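Local atomic coordinates of cellulase (Clostridium cellulovorans, PDB entry 6UI3), a protein that probably hydrolyses internal beta-1,4 linkages of cellulose and related plant polysaccharides through its family 5 glycoside hydrolase domain, the part of a longer secreted enzyme described here. Residues V291-A294 against T295-M299; A247-D250 against K251-M255; D18-K21 against D22-I25; M255-N258 against T259-K263. All coordinates share one frame; numbering follows the deposited sequence.

Overall arrangement
All four contacts are local, along a helix or round a helix end, in the eight-stranded TIM barrel of family 5 glycoside hydrolases. Contacts 2 and 4 follow each other on outer helix 243-261, share Met255 and have centres 12 Å apart. Contact 1 ends the next outer helix, 280-296, and packs on both: Ala294 CB lies 3.5 Å from Phe253 CE2, and Met299 CE 3.6 Å from Val261 CG2. Contact 3, at the N-terminal end of the barrel strands just before strand 25-29, touches contact 1 where Gly298 O meets Val20 CG1 at 3.7 Å. Contacts 1, 3 and 4 each precede a strand, away from the C-terminal strand ends where TIM-barrel glycosidases have their active site.

Contact 1: residues V291-A294 against T295-M299; sequences VSTA and TAYGM
Thr295 OG1 is anti to its own carbonyl carbon and beside the backbone N (chi1 -60°), which turns the hydroxyl back along the helix onto Val291 O; Val291 CG1, anti to the backbone N (chi1 177°), lies beside the same hydroxyl. One turn further on, helix 280-296 ends in a Schellman motif, with Gly298 at positive phi as its C-prime residue. Val291 O takes two donors from one residue. Thr295 OG1 donates to Val291 O at 2.7 Å from above the carbonyl plane, and Thr295 N does so at 2.9 Å from the opposite face. Ala296 N continues the helical ladder to Ser292 O. The closing bonds gather on Ala294 O: Met299 N reaches it at 3.0 Å in the 6→1 bond of the Schellman motif, nearly straight at 166°, and Tyr297 N comes from the other face of the carbonyl. Inside that loop, Gly298 N bonds to Thr295 O as the 5→2 bond. The reversal brings Met299 CB back against Ala294 CB, on the side that faces Phe253 of helix 243-261, while Met299 continues as an extended chain away from helix 280-296. Thr293 OG1 is hydrogen-bonded to Phe289 O, one turn earlier. Beside it, Tyr297 CD2 lies 3.3 Å from Thr293 O, which approaches the ring obliquely.

Contact 2: residues A247-D250 against K251-M255; sequences AFID and KTFRM
Lys251 begins the second turn with its amide bonded to Ala247 O, the first rung of an alpha-helical ladder; its side chain runs back past Phe248, with CE 4.4 Å from ring atom CD1 and oblique to that ring. Thr252 follows with two bonds to one acceptor. Its N and its OG1 reach Phe248 O from opposite faces of the carbonyl, the hydroxyl at 2.9 Å. Thr252 OG1 also sits over one face of the Phe248 ring, displaced toward the rim, 3.9 Å from Phe248 CE2. Phe253 bonds through its amide to Ile249 O, and the same oxygen lies in the ring plane at its edge, 3.2 Å from CD1. Ile249 and Phe253 run side by side in the same direction, the CG2 branch of Ile249 meeting CD1 at 3.7 Å. Arg254 closes an i to i+4 salt bridge. Asp250 CG stands anti to the backbone N (chi1 -172°), which carries the carboxylate toward the following turn, and the extended arginine brings NE to OD2 at 2.8 Å. The bond uses the syn side of OD2 and lies in the guanidinium plane, although the two flat groups are turned 67° from each other. A water, donating to OD2 and accepting from NH2, bridges the two and completes a ring with the salt bridge. Met255 ends the segment with its amide on Lys251 O and its side chain against helix 203-208. On another side of the helix, Ile249 and Phe253 pack on helix 280-296, where Phe253 meets Tyr290 edge-to-face.

Contact 3: residues D18-K21 against D22-I25; sequences DLVK and DMKI
Met23 folds back against the last turn of helix 16-21, its CG 4.2 Å from Leu19 CD1 and its sulfur near Val20 CG2. Met23 CG is anti to the carbonyl carbon and beside the backbone N (chi1 -74°), a setting that places it 3.5 Å from Leu19 O, and a bend at the last torsion leaves SD alongside Val20. Leu19 and Val20 approach the methionine from neighbouring positions on the helix, Leu19 continuing to Tyr101 and Val20 to Ile268, while Met23 itself reaches Ile103 and Ile268. These apolar side chains join the end of helix 16-21 to strands 101-105 and 267-272 of the TIM barrel, just ahead of the barrel's first strand, 25-29. The turn tightens here: Asp22 N bonds to Leu19 O at 3.0 Å and only weakly to Asp18 O, and Met23 N meets Val20 O at 3.1 Å in a straight bond of 167° that comes from well above the carbonyl plane. Lys24 then leaves helical geometry with positive phi. A water bridges the break, donating to Val20 O and accepting from Lys24 N. On the polar side, the extended Lys24 chain, bent only at its last torsion, brings NZ to Asp22. Lys24 NZ donates to the backbone O of Asp22 at 2.9 Å and forms a salt bridge with Asp22 OD1 at 3.0 Å, met from above the carboxylate plane. The other carboxylate oxygen, Asp22 OD2, is hydrogen-bonded to Tyr101 OH.

Contact 4: residues M255-N258 against T259-K263; sequences MLNN and TFVKK
Leu256 and Phe260 form the buried side of this contact near the C-terminal end of helix 243-261, with Leu256 CD2 4.1 Å from ring atom CE2 of Phe260. The methyl CG2 of Thr259 lies 3.7 Å above the centre of the Phe260 ring, and the ring continues to Val206, Val219 and Val267. Between this side and solvent, Asn257 OD1 rests 3.3 Å from Val261 CB, while its ND2 lies alongside the aliphatic chain of Lys262, the two side chains crossing at about a right angle. On the exposed side two lysines reach polar atoms. Lys262 lies side by side with Asn258, pointing the same way, and its NZ donates to Asn258 OD1 at 3.0 Å from above the carbonyl plane. Lys263 bends back at its last torsion (chi4 137°), bringing NZ to a lone pair of Thr259 O at 2.8 Å. Thr259 N and Phe260 N keep alpha-helical bonds to Met255 O and Leu256 O, but Lys262 N skips one residue further, to Asn257 O, at 2.8 Å and 168°. That i to i+5 bond marks a pi-type turn, here leading out of the helix before barrel strand 267-272.

Contact 1: residues V291-A294 against T295-M299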
loop_
_atom_site.group_PDB
_atom_site.type_symbol
_atom_site.label_atom_id
_atom_site.label_comp_id
_atom_site.label_asym_id
_atom_site.label_seq_id
_atom_site.Cartn_x
_atom_site.Cartn_y
_atom_site.Cartn_z
ATOM N N VAL A 291 -13.912 7.579 2.208
ATOM C CA VAL A 291 -14.102 6.577 1.168
ATOM C C VAL A 291 -15.074 7.082 0.111
ATOM O O VAL A 291 -14.892 6.819 -1.083
ATOM C CB VAL A 291 -14.495 5.212 1.762
ATOM C CG1 VAL A 291 -14.772 4.199 0.664
ATOM C CG2 VAL A 291 -13.381 4.705 2.664
ATOM N N SER A 292 -16.134 7.794 0.511
ATOM C CA SER A 292 -17.048 8.343 -0.486
ATOM C C SER A 292 -16.323 9.279 -1.444
ATOM O O SER A 292 -16.532 9.225 -2.665
ATOM C CB SER A 292 -18.191 9.081 0.199
ATOM O OG SER A 292 -19.002 9.724 -0.769
ATOM N N THR A 293 -15.487 10.162 -0.910
ATOM C CA THR A 293 -14.765 11.119 -1.739
ATOM C C THR A 293 -13.804 10.404 -2.677
ATOM O O THR A 293 -13.746 10.708 -3.873
ATOM C CB THR A 293 -14.021 12.116 -0.834
ATOM O OG1 THR A 293 -14.958 12.781 0.021
ATOM C CG2 THR A 293 -13.303 13.167 -1.664
ATOM N N ALA A 294 -13.023 9.456 -2.153
ATOM C CA ALA A 294 -12.100 8.697 -2.995
ATOM C C ALA A 294 -12.843 7.934 -4.088
ATOM O O ALA A 294 -12.390 7.869 -5.240
ATOM C CB ALA A 294 -11.323 7.717 -2.111
ATOM N N THR A 295 -13.969 7.316 -3.739
ATOM C CA THR A 295 -14.726 6.521 -4.697
ATOM C C THR A 295 -15.254 7.395 -5.827
ATOM O O THR A 295 -15.362 6.932 -6.967
ATOM C CB THR A 295 -15.853 5.767 -3.963
ATOM O OG1 THR A 295 -15.283 4.905 -2.967
ATOM C CG2 THR A 295 -16.672 4.905 -4.900
ATOM N N ALA A 296 -15.580 8.659 -5.539
ATOM C CA ALA A 296 -16.036 9.583 -6.579
ATOM C C ALA A 296 -15.000 9.757 -7.681
ATOM O O ALA A 296 -15.364 10.090 -8.821
ATOM C CB ALA A 296 -16.382 10.933 -5.946
ATOM N N TYR A 297 -13.716 9.549 -7.373
ATOM C CA TYR A 297 -12.624 9.654 -8.339
ATOM C C TYR A 297 -11.985 8.301 -8.644
ATOM O O TYR A 297 -10.865 8.247 -9.170
ATOM C CB TYR A 297 -11.608 10.706 -7.887
ATOM C CG TYR A 297 -12.302 12.024 -7.608
ATOM C CD1 TYR A 297 -12.892 12.754 -8.634
ATOM C CD2 TYR A 297 -12.442 12.507 -6.315
ATOM C CE1 TYR A 297 -13.572 13.945 -8.378
ATOM C CE2 TYR A 297 -13.122 13.690 -6.053
ATOM C CZ TYR A 297 -13.697 14.404 -7.093
ATOM O OH TYR A 297 -14.379 15.590 -6.868
ATOM N N GLY A 298 -12.693 7.210 -8.357
ATOM C CA GLY A 298 -12.235 5.883 -8.729
ATOM C C GLY A 298 -11.016 5.387 -7.984
ATOM O O GLY A 298 -10.292 4.530 -8.507
ATOM N N MET A 299 -10.786 5.870 -6.761
ATOM C CA MET A 299 -9.594 5.505 -6.019
ATOM C C MET A 299 -9.918 4.500 -4.927
ATOM O O MET A 299 -10.606 4.858 -3.952
ATOM C CB MET A 299 -8.965 6.759 -5.416
ATOM C CG MET A 299 -8.696 7.810 -6.470
ATOM S SD MET A 299 -8.002 9.327 -5.820
ATOM C CE MET A 299 -7.996 10.389 -7.239
#

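Contact 2: residues A247-D250 against K251-M255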
loop_
_atom_site.group_PDB
_atom_site.type_symbol
_atom_site.label_atom_id
_atom_site.label_comp_id
_atom_site.label_asym_id
_atom_site.label_seq_id
_atom_site.Cartn_x
_atom_site.Cartn_y
_atom_site.Cartn_z
ATOM N N ALA A 247 -12.982 19.527 4.172
ATOM C CA ALA A 247 -12.536 20.372 3.070
ATOM C C ALA A 247 -11.125 20.006 2.630
ATOM O O ALA A 247 -10.821 20.007 1.430
ATOM C CB ALA A 247 -12.604 21.836 3.493
ATOM N N PHE A 248 -10.240 19.698 3.582
ATOM C CA PHE A 248 -8.871 19.349 3.219
ATOM C C PHE A 248 -8.836 18.049 2.412
ATOM O O PHE A 248 -8.094 17.923 1.421
ATOM C CB PHE A 248 -7.996 19.246 4.472
ATOM C CG PHE A 248 -6.545 19.051 4.156
ATOM C CD1 PHE A 248 -5.771 20.113 3.720
ATOM C CD2 PHE A 248 -5.958 17.807 4.254
ATOM C CE1 PHE A 248 -4.427 19.920 3.390
ATOM C CE2 PHE A 248 -4.632 17.608 3.931
ATOM C CZ PHE A 248 -3.864 18.655 3.505
ATOM N N ILE A 249 -9.609 17.056 2.841
ATOM C CA ILE A 249 -9.695 15.802 2.106
ATOM C C ILE A 249 -10.237 16.043 0.703
ATOM O O ILE A 249 -9.685 15.550 -0.290
ATOM C CB ILE A 249 -10.562 14.796 2.882
ATOM C CG1 ILE A 249 -9.864 14.349 4.165
ATOM C CG2 ILE A 249 -10.899 13.591 2.016
ATOM C CD1 ILE A 249 -10.801 13.689 5.179
ATOM N N ASP A 250 -11.332 16.796 0.600
ATOM C CA ASP A 250 -11.950 17.018 -0.702
ATOM C C ASP A 250 -10.996 17.732 -1.658
ATOM O O ASP A 250 -10.885 17.355 -2.832
ATOM C CB ASP A 250 -13.245 17.813 -0.535
ATOM C CG ASP A 250 -14.011 17.905 -1.817
ATOM O OD1 ASP A 250 -14.673 16.911 -2.157
ATOM O OD2 ASP A 250 -13.932 18.930 -2.519
ATOM N N LYS A 251 -10.294 18.762 -1.169
ATOM C CA LYS A 251 -9.347 19.489 -2.010
ATOM C C LYS A 251 -8.243 18.569 -2.503
ATOM O O LYS A 251 -7.866 18.596 -3.684
ATOM C CB LYS A 251 -8.764 20.665 -1.220
ATOM C CG LYS A 251 -7.714 21.518 -1.964
ATOM C CD LYS A 251 -7.288 22.724 -1.146
ATOM C CE LYS A 251 -6.353 22.331 -0.021
ATOM N NZ LYS A 251 -6.149 23.477 0.927
ATOM N N THR A 252 -7.719 17.735 -1.610
ATOM C CA THR A 252 -6.634 16.832 -1.977
ATOM C C THR A 252 -7.090 15.870 -3.058
ATOM O O THR A 252 -6.382 15.641 -4.041
ATOM C CB THR A 252 -6.145 16.061 -0.746
ATOM O OG1 THR A 252 -5.621 16.961 0.233
ATOM C CG2 THR A 252 -5.047 15.065 -1.093
ATOM N N PHE A 253 -8.285 15.294 -2.898
ATOM C CA PHE A 253 -8.759 14.304 -3.861
ATOM C C PHE A 253 -9.098 14.938 -5.203
ATOM O O PHE A 253 -8.813 14.357 -6.258
ATOM C CB PHE A 253 -9.930 13.490 -3.290
ATOM C CG PHE A 253 -9.479 12.315 -2.465
ATOM C CD1 PHE A 253 -9.336 12.441 -1.097
ATOM C CD2 PHE A 253 -9.137 11.111 -3.072
ATOM C CE1 PHE A 253 -8.886 11.395 -0.333
ATOM C CE2 PHE A 253 -8.668 10.056 -2.313
ATOM C CZ PHE A 253 -8.554 10.198 -0.938
ATOM N N ARG A 254 -9.699 16.130 -5.196
ATOM C CA ARG A 254 -9.914 16.823 -6.460
ATOM C C ARG A 254 -8.587 17.083 -7.179
ATOM O O ARG A 254 -8.510 17.001 -8.406
ATOM C CB ARG A 254 -10.662 18.135 -6.229
ATOM C CG ARG A 254 -12.133 17.988 -5.876
ATOM C CD ARG A 254 -12.798 19.323 -5.724
ATOM N NE ARG A 254 -14.198 19.249 -5.292
ATOM C CZ ARG A 254 -15.234 19.202 -6.110
ATOM N NH1 ARG A 254 -15.063 19.174 -7.414
ATOM N NH2 ARG A 254 -16.452 19.168 -5.607
ATOM N N MET A 255 -7.542 17.432 -6.424
ATOM C CA MET A 255 -6.239 17.689 -7.028
ATOM C C MET A 255 -5.634 16.410 -7.604
ATOM O O MET A 255 -5.074 16.434 -8.710
ATOM C CB MET A 255 -5.347 18.360 -5.985
ATOM C CG MET A 255 -3.907 18.592 -6.412
ATOM S SD MET A 255 -2.874 17.145 -6.213
ATOM C CE MET A 255 -2.873 16.980 -4.430
HETATM O O HOH W 1 -16.829 19.582 -2.645
#

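Contact 3: residues D18-K21 against D22-I25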
loop_
_atom_site.group_PDB
_atom_site.type_symbol
_atom_site.label_atom_id
_atom_site.label_comp_id
_atom_site.label_asym_id
_atom_site.label_seq_id
_atom_site.Cartn_x
_atom_site.Cartn_y
_atom_site.Cartn_z
ATOM N N ASP A 18 -9.469 -0.415 -15.685
ATOM C CA ASP A 18 -10.427 -1.468 -15.350
ATOM C C ASP A 18 -9.970 -2.287 -14.145
ATOM O O ASP A 18 -10.790 -2.707 -13.321
ATOM C CB ASP A 18 -10.646 -2.398 -16.546
ATOM C CG ASP A 18 -11.732 -1.924 -17.501
ATOM O OD1 ASP A 18 -12.484 -0.974 -17.182
ATOM O OD2 ASP A 18 -11.841 -2.551 -18.579
ATOM N N LEU A 19 -8.669 -2.550 -14.031
ATOM C CA LEU A 19 -8.166 -3.304 -12.885
ATOM C C LEU A 19 -8.431 -2.533 -11.601
ATOM O O LEU A 19 -8.979 -3.075 -10.629
ATOM C CB LEU A 19 -6.680 -3.601 -13.094
ATOM C CG LEU A 19 -5.920 -4.684 -12.310
ATOM C CD1 LEU A 19 -5.941 -4.426 -10.800
ATOM C CD2 LEU A 19 -6.424 -6.083 -12.700
ATOM N N VAL A 20 -8.068 -1.253 -11.587
ATOM C CA VAL A 20 -8.255 -0.440 -10.387
ATOM C C VAL A 20 -9.733 -0.355 -10.020
ATOM O O VAL A 20 -10.093 -0.422 -8.834
ATOM C CB VAL A 20 -7.583 0.937 -10.537
ATOM C CG1 VAL A 20 -7.953 1.862 -9.377
ATOM C CG2 VAL A 20 -6.046 0.757 -10.592
ATOM N N LYS A 21 -10.607 -0.234 -11.019
ATOM C CA LYS A 21 -12.042 -0.186 -10.756
ATOM C C LYS A 21 -12.520 -1.435 -10.026
ATOM O O LYS A 21 -13.476 -1.364 -9.245
ATOM C CB LYS A 21 -12.782 -0.012 -12.083
ATOM C CG LYS A 21 -14.304 -0.001 -11.976
ATOM C CD LYS A 21 -14.962 0.488 -13.276
ATOM C CE LYS A 21 -14.699 -0.433 -14.478
ATOM N NZ LYS A 21 -15.479 -1.711 -14.452
ATOM N N ASP A 22 -11.875 -2.582 -10.267
ATOM C CA ASP A 22 -12.295 -3.851 -9.676
ATOM C C ASP A 22 -11.766 -4.072 -8.258
ATOM O O ASP A 22 -12.185 -5.038 -7.614
ATOM C CB ASP A 22 -11.833 -5.003 -10.583
ATOM C CG ASP A 22 -12.572 -6.289 -10.314
ATOM O OD1 ASP A 22 -13.814 -6.261 -10.283
ATOM O OD2 ASP A 22 -11.897 -7.327 -10.159
ATOM N N MET A 23 -10.889 -3.200 -7.741
ATOM C CA MET A 23 -10.205 -3.476 -6.470
ATOM C C MET A 23 -11.090 -3.285 -5.237
ATOM O O MET A 23 -10.922 -4.005 -4.244
ATOM C CB MET A 23 -8.956 -2.602 -6.366
ATOM C CG MET A 23 -7.845 -3.066 -7.266
ATOM S SD MET A 23 -6.403 -1.997 -7.304
ATOM C CE MET A 23 -5.753 -2.191 -5.655
ATOM N N LYS A 24 -11.979 -2.313 -5.247
ATOM C CA LYS A 24 -13.035 -2.105 -4.190
ATOM C C LYS A 24 -12.395 -1.717 -2.849
ATOM O O LYS A 24 -11.506 -0.853 -2.825
ATOM C CB LYS A 24 -13.998 -3.258 -4.150
ATOM C CG LYS A 24 -14.553 -3.591 -5.530
ATOM C CD LYS A 24 -15.598 -4.687 -5.483
ATOM C CE LYS A 24 -15.978 -5.159 -6.879
ATOM N NZ LYS A 24 -14.942 -6.051 -7.474
ATOM N N ILE A 25 -12.851 -2.280 -1.709
ATOM C CA ILE A 25 -12.422 -1.924 -0.350
ATOM C C ILE A 25 -11.217 -2.775 0.040
ATOM O O ILE A 25 -11.256 -4.001 -0.150
ATOM C CB ILE A 25 -13.594 -2.169 0.632
ATOM C CG1 ILE A 25 -14.846 -1.405 0.188
ATOM C CG2 ILE A 25 -13.199 -1.801 2.063
ATOM C CD1 ILE A 25 -16.090 -1.748 0.977
HETATM O O HOH W 2 -12.302 0.353 -6.916
#

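Contact 4: residues M255-N258 against T259-K263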
loop_
_atom_site.group_PDB
_atom_site.type_symbol
_atom_site.label_atom_id
_atom_site.label_comp_id
_atom_site.label_asym_id
_atom_site.label_seq_id
_atom_site.Cartn_x
_atom_site.Cartn_y
_atom_site.Cartn_z
ATOM N N MET A 255 -7.542 17.432 -6.424
ATOM C CA MET A 255 -6.239 17.689 -7.028
ATOM C C MET A 255 -5.634 16.410 -7.604
ATOM O O MET A 255 -5.074 16.434 -8.710
ATOM C CB MET A 255 -5.347 18.360 -5.985
ATOM C CG MET A 255 -3.907 18.592 -6.412
ATOM S SD MET A 255 -2.874 17.145 -6.213
ATOM C CE MET A 255 -2.873 16.980 -4.430
ATOM N N LEU A 256 -5.746 15.283 -6.898
ATOM C CA LEU A 256 -5.228 14.026 -7.434
ATOM C C LEU A 256 -5.987 13.640 -8.697
ATOM O O LEU A 256 -5.406 13.102 -9.650
ATOM C CB LEU A 256 -5.348 12.922 -6.382
ATOM C CG LEU A 256 -4.403 13.048 -5.183
ATOM C CD1 LEU A 256 -4.793 12.059 -4.104
ATOM C CD2 LEU A 256 -2.926 12.858 -5.561
ATOM N N ASN A 257 -7.297 13.891 -8.705
ATOM C CA ASN A 257 -8.109 13.633 -9.884
ATOM C C ASN A 257 -7.637 14.482 -11.061
ATOM O O ASN A 257 -7.517 13.986 -12.188
ATOM C CB ASN A 257 -9.573 13.910 -9.543
ATOM C CG ASN A 257 -10.503 13.556 -10.671
ATOM O OD1 ASN A 257 -10.540 12.397 -11.102
ATOM N ND2 ASN A 257 -11.276 14.530 -11.141
ATOM N N ASN A 258 -7.361 15.771 -10.826
ATOM C CA ASN A 258 -6.895 16.644 -11.901
ATOM C C ASN A 258 -5.538 16.201 -12.430
ATOM O O ASN A 258 -5.297 16.226 -13.639
ATOM C CB ASN A 258 -6.761 18.093 -11.415
ATOM C CG ASN A 258 -8.077 18.822 -11.313
ATOM O OD1 ASN A 258 -9.072 18.411 -11.894
ATOM N ND2 ASN A 258 -8.085 19.912 -10.560
ATOM N N THR A 259 -4.626 15.820 -11.539
ATOM C CA THR A 259 -3.261 15.561 -11.974
ATOM C C THR A 259 -3.141 14.221 -12.680
ATOM O O THR A 259 -2.466 14.121 -13.703
ATOM C CB THR A 259 -2.316 15.564 -10.772
ATOM O OG1 THR A 259 -2.348 16.844 -10.122
ATOM C CG2 THR A 259 -0.906 15.254 -11.190
ATOM N N PHE A 260 -3.784 13.181 -12.149
ATOM C CA PHE A 260 -3.597 11.813 -12.621
ATOM C C PHE A 260 -4.838 11.237 -13.294
ATOM O O PHE A 260 -4.793 10.865 -14.477
ATOM C CB PHE A 260 -3.168 10.918 -11.450
ATOM C CG PHE A 260 -1.886 11.346 -10.784
ATOM C CD1 PHE A 260 -0.705 11.354 -11.493
ATOM C CD2 PHE A 260 -1.857 11.701 -9.440
ATOM C CE1 PHE A 260 0.476 11.727 -10.900
ATOM C CE2 PHE A 260 -0.665 12.064 -8.838
ATOM C CZ PHE A 260 0.491 12.081 -9.565
ATOM N N VAL A 261 -5.960 11.162 -12.572
ATOM C CA VAL A 261 -7.094 10.359 -13.045
ATOM C C VAL A 261 -7.664 10.921 -14.340
ATOM O O VAL A 261 -7.947 10.175 -15.289
ATOM C CB VAL A 261 -8.174 10.233 -11.951
ATOM C CG1 VAL A 261 -9.362 9.385 -12.452
ATOM C CG2 VAL A 261 -7.598 9.606 -10.692
ATOM N N LYS A 262 -7.827 12.241 -14.415
ATOM C CA LYS A 262 -8.348 12.873 -15.624
ATOM C C LYS A 262 -7.397 12.726 -16.799
ATOM O O LYS A 262 -7.814 12.900 -17.948
ATOM C CB LYS A 262 -8.653 14.356 -15.357
ATOM C CG LYS A 262 -9.950 14.540 -14.597
ATOM C CD LYS A 262 -10.187 15.966 -14.098
ATOM C CE LYS A 262 -10.049 17.008 -15.159
ATOM N NZ LYS A 262 -10.482 18.336 -14.593
ATOM N N LYS A 263 -6.130 12.429 -16.543
ATOM C CA LYS A 263 -5.158 12.169 -17.597
ATOM C C LYS A 263 -5.029 10.681 -17.903
ATOM O O LYS A 263 -4.093 10.279 -18.610
ATOM C CB LYS A 263 -3.806 12.792 -17.235
ATOM C CG LYS A 263 -3.911 14.305 -16.965
ATOM C CD LYS A 263 -2.548 14.968 -16.817
ATOM C CE LYS A 263 -2.618 16.281 -16.029
ATOM N NZ LYS A 263 -1.494 16.407 -15.024
#